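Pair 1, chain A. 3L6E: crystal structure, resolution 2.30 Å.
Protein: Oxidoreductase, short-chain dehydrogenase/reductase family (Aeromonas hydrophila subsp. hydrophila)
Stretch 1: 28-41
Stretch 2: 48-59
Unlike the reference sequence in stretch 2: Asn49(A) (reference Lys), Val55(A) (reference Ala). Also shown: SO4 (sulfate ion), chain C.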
# COMPACT_ATOMS: atom_id res chain seq x y z
N HIS A 28 21.53 -0.12 -3.77
CA HIS A 28 21.28 0.40 -5.13
C HIS A 28 22.18 1.59 -5.46
O HIS A 28 22.67 2.27 -4.56
CB HIS A 28 19.83 0.88 -5.28
CG HIS A 28 18.80 -0.21 -5.36
ND1 HIS A 28 18.03 -0.59 -4.28
CD2 HIS A 28 18.35 -0.94 -6.42
CE1 HIS A 28 17.18 -1.53 -4.66
NE2 HIS A 28 17.35 -1.76 -5.95
N GLN A 29 22.39 1.85 -6.75
CA GLN A 29 22.99 3.10 -7.22
C GLN A 29 21.88 4.06 -7.60
O GLN A 29 20.86 3.66 -8.16
CB GLN A 29 23.85 2.85 -8.46
CG GLN A 29 24.97 1.84 -8.29
CD GLN A 29 26.19 2.45 -7.65
OE1 GLN A 29 26.26 2.59 -6.42
NE2 GLN A 29 27.17 2.82 -8.48
N VAL A 30 22.07 5.34 -7.33
CA VAL A 30 20.94 6.26 -7.50
C VAL A 30 21.33 7.50 -8.28
O VAL A 30 22.24 8.21 -7.89
CB VAL A 30 20.32 6.65 -6.12
CG1 VAL A 30 19.16 7.57 -6.31
CG2 VAL A 30 19.87 5.43 -5.38
N SER A 31 20.64 7.74 -9.40
CA SER A 31 20.80 8.99 -10.12
C SER A 31 19.82 10.00 -9.54
O SER A 31 18.59 9.89 -9.73
CB SER A 31 20.53 8.80 -11.61
OG SER A 31 21.61 8.14 -12.22
N MSE A 32 20.34 10.96 -8.78
CA MSE A 32 19.50 11.95 -8.11
C MSE A 32 19.20 13.11 -9.05
O MSE A 32 20.11 13.78 -9.52
CB MSE A 32 20.19 12.47 -6.85
CG MSE A 32 20.66 11.38 -5.90
SE MSE A 32 21.56 12.10 -4.32
CE MSE A 32 22.97 13.13 -5.19
N MSE A 33 17.93 13.37 -9.32
CA MSE A 33 17.57 14.56 -10.10
C MSE A 33 16.86 15.60 -9.24
O MSE A 33 15.94 15.26 -8.52
CB MSE A 33 16.70 14.20 -11.29
CG MSE A 33 17.41 13.28 -12.29
SE MSE A 33 16.25 12.86 -13.78
CE MSE A 33 17.43 11.56 -14.67
N GLY A 34 17.31 16.85 -9.34
CA GLY A 34 16.74 17.93 -8.56
C GLY A 34 17.03 19.31 -9.10
O GLY A 34 17.98 19.52 -9.85
N ARG A 35 16.18 20.26 -8.72
CA ARG A 35 16.32 21.66 -9.14
C ARG A 35 17.37 22.41 -8.32
O ARG A 35 17.91 23.41 -8.78
CB ARG A 35 14.97 22.36 -8.95
CG ARG A 35 14.22 22.68 -10.21
CD ARG A 35 14.23 24.18 -10.47
NE ARG A 35 15.41 24.63 -11.20
CZ ARG A 35 15.56 25.85 -11.73
NH1 ARG A 35 14.59 26.76 -11.62
NH2 ARG A 35 16.67 26.16 -12.38
N ARG A 36 17.66 21.91 -7.12
CA ARG A 36 18.47 22.63 -6.14
C ARG A 36 19.82 21.98 -5.92
O ARG A 36 19.94 21.00 -5.18
CB ARG A 36 17.72 22.72 -4.80
CG ARG A 36 16.60 23.74 -4.77
CD ARG A 36 15.80 23.62 -3.48
NE ARG A 36 14.97 22.42 -3.45
CZ ARG A 36 14.19 22.08 -2.43
NH1 ARG A 36 13.44 20.97 -2.49
NH2 ARG A 36 14.15 22.84 -1.35
N TYR A 37 20.84 22.56 -6.56
CA TYR A 37 22.17 21.96 -6.62
C TYR A 37 22.85 21.76 -5.25
O TYR A 37 23.59 20.77 -5.05
CB TYR A 37 23.07 22.79 -7.55
CG TYR A 37 23.69 24.00 -6.90
CD1 TYR A 37 23.01 25.22 -6.83
CD2 TYR A 37 24.96 23.92 -6.33
CE1 TYR A 37 23.59 26.34 -6.19
CE2 TYR A 37 25.55 25.03 -5.69
CZ TYR A 37 24.86 26.23 -5.63
OH TYR A 37 25.46 27.31 -5.02
N GLN A 38 22.61 22.70 -4.32
CA GLN A 38 23.24 22.66 -2.99
C GLN A 38 22.88 21.39 -2.24
O GLN A 38 23.73 20.78 -1.58
CB GLN A 38 22.85 23.89 -2.17
CG GLN A 38 23.57 25.16 -2.60
CD GLN A 38 23.08 26.42 -1.88
OE1 GLN A 38 21.96 26.47 -1.37
NE2 GLN A 38 23.91 27.44 -1.86
N ARG A 39 21.61 21.00 -2.37
CA ARG A 39 21.07 19.78 -1.79
C ARG A 39 21.55 18.50 -2.49
O ARG A 39 21.71 17.47 -1.86
CB ARG A 39 19.54 19.84 -1.77
CG ARG A 39 18.98 20.77 -0.70
CD ARG A 39 17.55 21.20 -1.00
NE ARG A 39 17.02 22.07 0.05
CZ ARG A 39 16.06 21.73 0.90
NH1 ARG A 39 15.48 20.53 0.84
NH2 ARG A 39 15.65 22.60 1.82
N LEU A 40 21.75 18.57 -3.81
CA LEU A 40 22.35 17.46 -4.52
C LEU A 40 23.81 17.20 -4.07
O LEU A 40 24.20 16.04 -3.88
CB LEU A 40 22.23 17.64 -6.05
CG LEU A 40 20.81 17.53 -6.64
CD1 LEU A 40 20.71 18.07 -8.06
CD2 LEU A 40 20.26 16.12 -6.59
N GLN A 41 24.58 18.28 -3.87
CA GLN A 41 25.98 18.18 -3.43
C GLN A 41 26.10 17.62 -2.01
O GLN A 41 27.00 16.82 -1.72
CB GLN A 41 26.69 19.54 -3.50
CG GLN A 41 26.96 20.07 -4.91
CD GLN A 41 27.77 21.36 -4.90
OE1 GLN A 41 28.63 21.57 -5.77
NE2 GLN A 41 27.52 22.22 -3.92
N GLY A 48 28.53 9.61 -1.50
CA GLY A 48 29.71 9.37 -2.34
C GLY A 48 29.41 8.73 -3.69
O GLY A 48 28.55 9.21 -4.43
N ASN A 49 30.13 7.65 -3.99
CA ASN A 49 30.10 7.02 -5.31
C ASN A 49 28.85 6.17 -5.58
O ASN A 49 28.69 5.63 -6.67
CB ASN A 49 31.39 6.22 -5.59
CG ASN A 49 31.68 5.12 -4.56
OD1 ASN A 49 32.36 4.14 -4.88
ND2 ASN A 49 31.19 5.28 -3.34
N ALA A 50 27.97 6.09 -4.59
CA ALA A 50 26.70 5.41 -4.71
C ALA A 50 25.67 6.24 -5.50
O ALA A 50 24.66 5.71 -5.95
CB ALA A 50 26.16 5.09 -3.33
N VAL A 51 25.95 7.52 -5.69
CA VAL A 51 24.98 8.43 -6.32
C VAL A 51 25.67 9.44 -7.22
O VAL A 51 26.87 9.66 -7.13
CB VAL A 51 24.16 9.24 -5.25
CG1 VAL A 51 23.29 8.30 -4.37
CG2 VAL A 51 25.09 10.10 -4.40
N ILE A 52 24.88 10.06 -8.09
CA ILE A 52 25.26 11.31 -8.75
C ILE A 52 24.12 12.31 -8.67
O ILE A 52 22.95 11.93 -8.76
CB ILE A 52 25.55 11.13 -10.25
CG1 ILE A 52 24.77 9.94 -10.78
CG2 ILE A 52 27.02 11.03 -10.51
CD1 ILE A 52 24.12 10.18 -12.09
N GLY A 53 24.49 13.58 -8.56
CA GLY A 53 23.55 14.67 -8.67
C GLY A 53 23.50 15.17 -10.10
O GLY A 53 24.50 15.66 -10.63
N ILE A 54 22.34 15.02 -10.73
CA ILE A 54 22.07 15.65 -12.01
C ILE A 54 21.14 16.82 -11.72
O ILE A 54 20.03 16.64 -11.22
CB ILE A 54 21.38 14.66 -12.98
CG1 ILE A 54 22.28 13.46 -13.27
CG2 ILE A 54 20.97 15.36 -14.26
CD1 ILE A 54 21.50 12.19 -13.49
N VAL A 55 21.60 18.03 -11.99
CA VAL A 55 20.73 19.19 -11.83
C VAL A 55 19.88 19.26 -13.09
O VAL A 55 20.39 19.13 -14.20
CB VAL A 55 21.50 20.49 -11.60
CG1 VAL A 55 20.54 21.68 -11.47
CG2 VAL A 55 22.36 20.40 -10.34
N ALA A 56 18.57 19.44 -12.89
CA ALA A 56 17.60 19.50 -13.97
C ALA A 56 16.34 20.19 -13.49
O ALA A 56 15.93 20.01 -12.34
CB ALA A 56 17.27 18.10 -14.46
N ASP A 57 15.73 20.99 -14.36
CA ASP A 57 14.38 21.49 -14.13
C ASP A 57 13.45 20.65 -15.00
O ASP A 57 13.43 20.80 -16.21
CB ASP A 57 14.26 22.98 -14.45
CG ASP A 57 13.00 23.62 -13.88
OD1 ASP A 57 12.37 23.01 -12.98
OD2 ASP A 57 12.63 24.73 -14.33
N LEU A 58 12.68 19.78 -14.36
CA LEU A 58 11.94 18.74 -15.05
C LEU A 58 10.67 19.19 -15.77
O LEU A 58 9.87 18.36 -16.20
CB LEU A 58 11.64 17.58 -14.10
CG LEU A 58 12.90 16.86 -13.61
CD1 LEU A 58 12.54 15.84 -12.57
CD2 LEU A 58 13.63 16.20 -14.77
N ALA A 59 10.52 20.50 -15.96
CA ALA A 59 9.34 21.05 -16.60
C ALA A 59 9.57 21.49 -18.06
O ALA A 59 8.71 22.13 -18.65
CB ALA A 59 8.77 22.21 -15.77
S SO4 C . 14.43 19.45 -5.69
O1 SO4 C . 15.40 20.39 -5.15
O2 SO4 C . 14.08 19.79 -7.07
O3 SO4 C . 15.10 18.15 -5.66
O4 SO4 C . 13.22 19.46 -4.87

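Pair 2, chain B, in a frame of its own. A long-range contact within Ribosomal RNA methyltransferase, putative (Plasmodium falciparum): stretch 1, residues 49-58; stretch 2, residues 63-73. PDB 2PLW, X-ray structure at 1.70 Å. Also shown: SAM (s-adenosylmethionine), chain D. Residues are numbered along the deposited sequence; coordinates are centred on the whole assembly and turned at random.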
# COMPACT_ATOMS: atom_id res chain seq x y z
N ASN B 49 1.66 8.20 -15.82
CA ASN B 49 1.37 7.87 -14.41
C ASN B 49 2.27 8.70 -13.53
O ASN B 49 3.24 9.27 -14.02
CB ASN B 49 1.69 6.39 -14.14
CG ASN B 49 0.74 5.43 -14.86
OD1 ASN B 49 1.08 4.93 -15.94
ND2 ASN B 49 -0.42 5.14 -14.26
N LYS B 50 1.96 8.78 -12.23
CA LYS B 50 2.93 9.19 -11.21
C LYS B 50 3.08 7.99 -10.29
O LYS B 50 2.09 7.44 -9.82
CB LYS B 50 2.42 10.35 -10.38
CG LYS B 50 2.72 11.71 -10.91
CD LYS B 50 2.11 12.79 -10.02
CE LYS B 50 2.54 14.18 -10.48
NZ LYS B 50 2.39 14.45 -11.95
N ILE B 51 4.32 7.57 -10.09
CA ILE B 51 4.63 6.45 -9.21
C ILE B 51 5.41 6.99 -8.00
O ILE B 51 6.45 7.62 -8.17
CB ILE B 51 5.43 5.36 -9.96
CG1 ILE B 51 4.65 4.92 -11.21
CG2 ILE B 51 5.67 4.16 -9.07
CD1 ILE B 51 5.55 4.30 -12.25
N ILE B 52 4.88 6.76 -6.80
CA ILE B 52 5.49 7.24 -5.55
C ILE B 52 5.76 6.05 -4.64
O ILE B 52 4.91 5.18 -4.47
CB ILE B 52 4.57 8.27 -4.81
CG1 ILE B 52 4.13 9.40 -5.76
CG2 ILE B 52 5.30 8.84 -3.58
CD1 ILE B 52 2.87 10.09 -5.33
N GLY B 53 6.95 6.03 -4.04
CA GLY B 53 7.32 4.98 -3.10
C GLY B 53 7.57 5.59 -1.75
O GLY B 53 8.21 6.65 -1.66
N ILE B 54 7.12 4.91 -0.70
CA ILE B 54 7.40 5.38 0.66
C ILE B 54 8.01 4.23 1.43
O ILE B 54 7.48 3.13 1.39
CB ILE B 54 6.13 5.85 1.40
CG1 ILE B 54 5.65 7.19 0.82
CG2 ILE B 54 6.47 6.12 2.92
CD1 ILE B 54 4.32 7.66 1.40
N ASP B 55 9.12 4.46 2.13
CA ASP B 55 9.61 3.46 3.09
C ASP B 55 10.38 4.16 4.18
O ASP B 55 10.92 5.24 3.95
CB ASP B 55 10.55 2.46 2.39
CG ASP B 55 10.72 1.18 3.14
OD1 ASP B 55 11.33 1.16 4.24
OD2 ASP B 55 10.27 0.14 2.63
N LYS B 56 10.43 3.56 5.37
CA LYS B 56 11.28 4.12 6.44
C LYS B 56 12.77 3.98 6.09
O LYS B 56 13.58 4.76 6.55
CB LYS B 56 10.93 3.53 7.81
CG LYS B 56 11.11 2.05 7.92
CD LYS B 56 10.31 1.41 9.09
CE LYS B 56 10.84 1.86 10.44
NZ LYS B 56 10.23 1.04 11.53
N LYS B 57 13.10 2.99 5.26
CA LYS B 57 14.46 2.78 4.75
C LYS B 57 14.69 3.50 3.42
O LYS B 57 13.82 3.49 2.53
CB LYS B 57 14.74 1.29 4.55
CG LYS B 57 14.83 0.46 5.82
CD LYS B 57 15.33 -0.97 5.47
CE LYS B 57 14.12 -1.93 5.34
NZ LYS B 57 14.32 -3.15 4.47
N ILE B 58 15.87 4.08 3.26
CA ILE B 58 16.18 4.84 2.06
C ILE B 58 16.41 3.90 0.89
O ILE B 58 17.23 2.98 0.96
CB ILE B 58 17.40 5.79 2.26
CG1 ILE B 58 17.02 6.90 3.24
CG2 ILE B 58 17.75 6.49 0.94
CD1 ILE B 58 18.19 7.53 3.94
N PRO B 63 14.78 5.76 -11.81
CA PRO B 63 14.34 6.82 -12.70
C PRO B 63 12.81 6.82 -12.84
O PRO B 63 12.19 5.75 -12.97
CB PRO B 63 15.01 6.49 -14.04
CG PRO B 63 16.24 5.68 -13.67
CD PRO B 63 15.82 4.90 -12.42
N ASN B 64 12.23 8.02 -12.78
CA ASN B 64 10.79 8.24 -12.94
C ASN B 64 9.91 7.72 -11.81
O ASN B 64 8.72 7.49 -12.00
CB ASN B 64 10.32 7.71 -14.31
CG ASN B 64 11.14 8.30 -15.46
OD1 ASN B 64 11.69 7.57 -16.28
ND2 ASN B 64 11.27 9.63 -15.48
N VAL B 65 10.52 7.53 -10.65
CA VAL B 65 9.80 7.21 -9.44
C VAL B 65 10.13 8.24 -8.38
O VAL B 65 11.32 8.57 -8.19
CB VAL B 65 10.19 5.81 -8.93
CG1 VAL B 65 9.49 5.52 -7.55
CG2 VAL B 65 9.83 4.74 -10.00
N TYR B 66 9.11 8.74 -7.69
CA TYR B 66 9.32 9.68 -6.59
C TYR B 66 9.47 8.85 -5.33
O TYR B 66 8.63 7.98 -5.08
CB TYR B 66 8.12 10.59 -6.40
CG TYR B 66 7.76 11.46 -7.58
CD1 TYR B 66 8.30 12.73 -7.71
CD2 TYR B 66 6.86 11.02 -8.54
CE1 TYR B 66 7.96 13.54 -8.79
CE2 TYR B 66 6.53 11.83 -9.64
CZ TYR B 66 7.08 13.09 -9.74
OH TYR B 66 6.76 13.90 -10.82
N PHE B 67 10.51 9.09 -4.55
CA PHE B 67 10.64 8.37 -3.30
C PHE B 67 10.47 9.34 -2.13
O PHE B 67 10.91 10.51 -2.19
CB PHE B 67 11.99 7.64 -3.21
CG PHE B 67 12.26 7.05 -1.86
CD1 PHE B 67 11.54 5.95 -1.42
CD2 PHE B 67 13.23 7.60 -1.03
CE1 PHE B 67 11.79 5.39 -0.17
CE2 PHE B 67 13.49 7.05 0.24
CZ PHE B 67 12.75 5.97 0.67
N ILE B 68 9.84 8.85 -1.07
CA ILE B 68 9.68 9.62 0.17
C ILE B 68 10.12 8.73 1.31
O ILE B 68 9.55 7.67 1.54
CB ILE B 68 8.21 10.09 0.38
CG1 ILE B 68 7.82 11.09 -0.73
CG2 ILE B 68 8.03 10.65 1.81
CD1 ILE B 68 6.30 11.42 -0.77
N GLN B 69 11.14 9.17 2.04
CA GLN B 69 11.49 8.42 3.23
C GLN B 69 10.54 8.80 4.37
O GLN B 69 10.34 9.98 4.68
CB GLN B 69 12.95 8.62 3.66
CG GLN B 69 13.31 7.67 4.78
CD GLN B 69 14.68 7.93 5.38
OE1 GLN B 69 15.23 9.01 5.24
NE2 GLN B 69 15.23 6.92 6.07
N GLY B 70 9.95 7.79 4.98
CA GLY B 70 9.04 8.03 6.10
C GLY B 70 8.37 6.79 6.62
O GLY B 70 8.17 5.83 5.90
N GLU B 71 8.05 6.80 7.91
CA GLU B 71 7.35 5.68 8.49
C GLU B 71 5.86 6.04 8.60
O GLU B 71 5.49 6.94 9.35
CB GLU B 71 7.94 5.35 9.86
CG GLU B 71 7.18 4.25 10.60
CD GLU B 71 7.85 3.86 11.91
OE1 GLU B 71 8.79 4.56 12.35
OE2 GLU B 71 7.42 2.87 12.51
N ILE B 72 5.01 5.36 7.83
CA ILE B 72 3.58 5.64 7.93
C ILE B 72 3.10 5.29 9.35
O ILE B 72 3.50 4.27 9.91
CB ILE B 72 2.78 4.90 6.83
CG1 ILE B 72 3.24 5.40 5.46
CG2 ILE B 72 1.28 5.09 7.05
CD1 ILE B 72 2.96 6.88 5.15
N GLY B 73 2.31 6.17 9.94
CA GLY B 73 1.93 6.00 11.34
C GLY B 73 2.79 6.84 12.26
O GLY B 73 2.52 6.92 13.46
N SAM D . 7.56 -4.45 -1.87
CA SAM D . 9.03 -4.22 -1.66
C SAM D . 9.83 -4.50 -2.92
O SAM D . 9.31 -5.15 -3.83
OXT SAM D . 10.99 -4.09 -3.09
CB SAM D . 9.51 -5.09 -0.49
CG SAM D . 8.93 -4.53 0.80
SD SAM D . 9.69 -5.14 2.32
CE SAM D . 9.06 -6.82 2.27
C5' SAM D . 8.67 -4.38 3.61
C4' SAM D . 9.07 -2.92 3.84
O4' SAM D . 8.08 -2.32 4.67
C3' SAM D . 10.43 -2.71 4.54
O3' SAM D . 11.37 -2.11 3.67
C2' SAM D . 10.10 -1.79 5.72
O2' SAM D . 11.03 -0.75 6.00
C1' SAM D . 8.75 -1.23 5.32
N9 SAM D . 7.91 -0.72 6.40
C8 SAM D . 7.50 -1.36 7.56
N7 SAM D . 6.70 -0.52 8.25
C5 SAM D . 6.60 0.64 7.55
C6 SAM D . 5.92 1.84 7.77
N6 SAM D . 5.18 2.02 8.85
N1 SAM D . 6.00 2.86 6.85
C2 SAM D . 6.75 2.72 5.70
N3 SAM D . 7.42 1.53 5.47
C4 SAM D . 7.35 0.53 6.39
O HOH W 1 5.08 13.21 -12.68
O HOH W 2 6.32 8.80 -11.63

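Two parallel strands held side by side present a fixed backbone problem that side chains may answer in different ways, and these two pairs make the point well. The strand axes approach to 4.8 Å in pair 1 and 4.6 Å in pair 2, at an angle of 21° in both, and the central backbones superpose with an RMSD of 0.6 Å. Five backbone hydrogen bonds are common to both; the first one of pair 1, Val30(A) N to Ala50(A) O (3.0 Å), is replaced in pair 2 by a water that accepts from Ile51(B) N and donates to Asn64(B) O, 2.8 Å from each. In pair 1, Met32(A) N donates to Ile52(A) O (2.8 Å) and Met32(A) O accepts from Ile54(A) N (2.8 Å); at the matching positions of pair 2, Gly53(B) N donates to Tyr66(B) O (2.8 Å) and Gly53(B) O accepts from Ile68(B) N (2.8 Å). Because one residue uses both its N and its O, its two bonds together straddle the residue it faces, as parallel pairing requires. The last rung also coincides: Ala56(A) N to Gly34(A) O is 3.1 Å, Gly70(B) N to Asp55(B) O 2.9 Å.

The instructive differences lie on the face that carries Met32(A) in pair 1 and Phe67(B) in pair 2. There the bulk has changed strands. Met32(A), a selenomethionine, faces Gly53(A), and its methyl reaches the neighbouring valine, CE of Met32(A) lying 3.8 Å from CG2 of Val51(A). A CB on Gly53(A) would come within 3.0 Å of Leu40(A) CB, a clash with the helix that packs over this face. In pair 2 the glycine is Gly53(B), and the large group is Phe67(B), whose ring reaches forward along the first strand, past Asp55(B), until CZ of Phe67(B) is 3.3 Å from O of Lys57(B).

On the other face the pattern is more conservative, with a local exchange of polarity and size. Ile54(A) and Ile68(B) nearly coincide. Beside Ile54(A) lies Met33(A), with CG of Met33(A) 4.3 Å from CB of Ile54(A); in pair 2 Ile54(B) fills the matching place, its CG1 3.9 Å from CB of Ile68(B). Two residues earlier on the same face, the small Ser31(A) meets Ile52(A), OG to CD1 being 3.2 Å, whereas Ile52(B) packs its CG1 4.2 Å from CB of Tyr66(B).

At the strand ends, chemistry diverges around similar charges. Arg35(A) and Asp57(A) match Lys56(B) and Glu71(B). The first pair forms a long salt bridge, NE of Arg35(A) to OD1 of Asp57(A) at 3.9 Å, with the acid over a guanidinium face and no N-H directed at it; the second is closer, NZ of Lys56(B) to OE2 of Glu71(B) at 3.5 Å, with a weak hydrogen bond. Gly34(A) and Asp55(B) also match. A CB on Gly34(A) would clash with a sulfate, probably from the crystallisation liquor, which accepts a hydrogen bond from Arg35(A) N at O2 (2.7 Å). Asp55(B) instead uses its carboxylate to bind S-adenosylmethionine, OD1 of Asp55(B) accepting from O2' of the ligand at 2.6 Å, as befits a methyltransferase. The backbone thus sets the register, while side chains distribute bulk and charge.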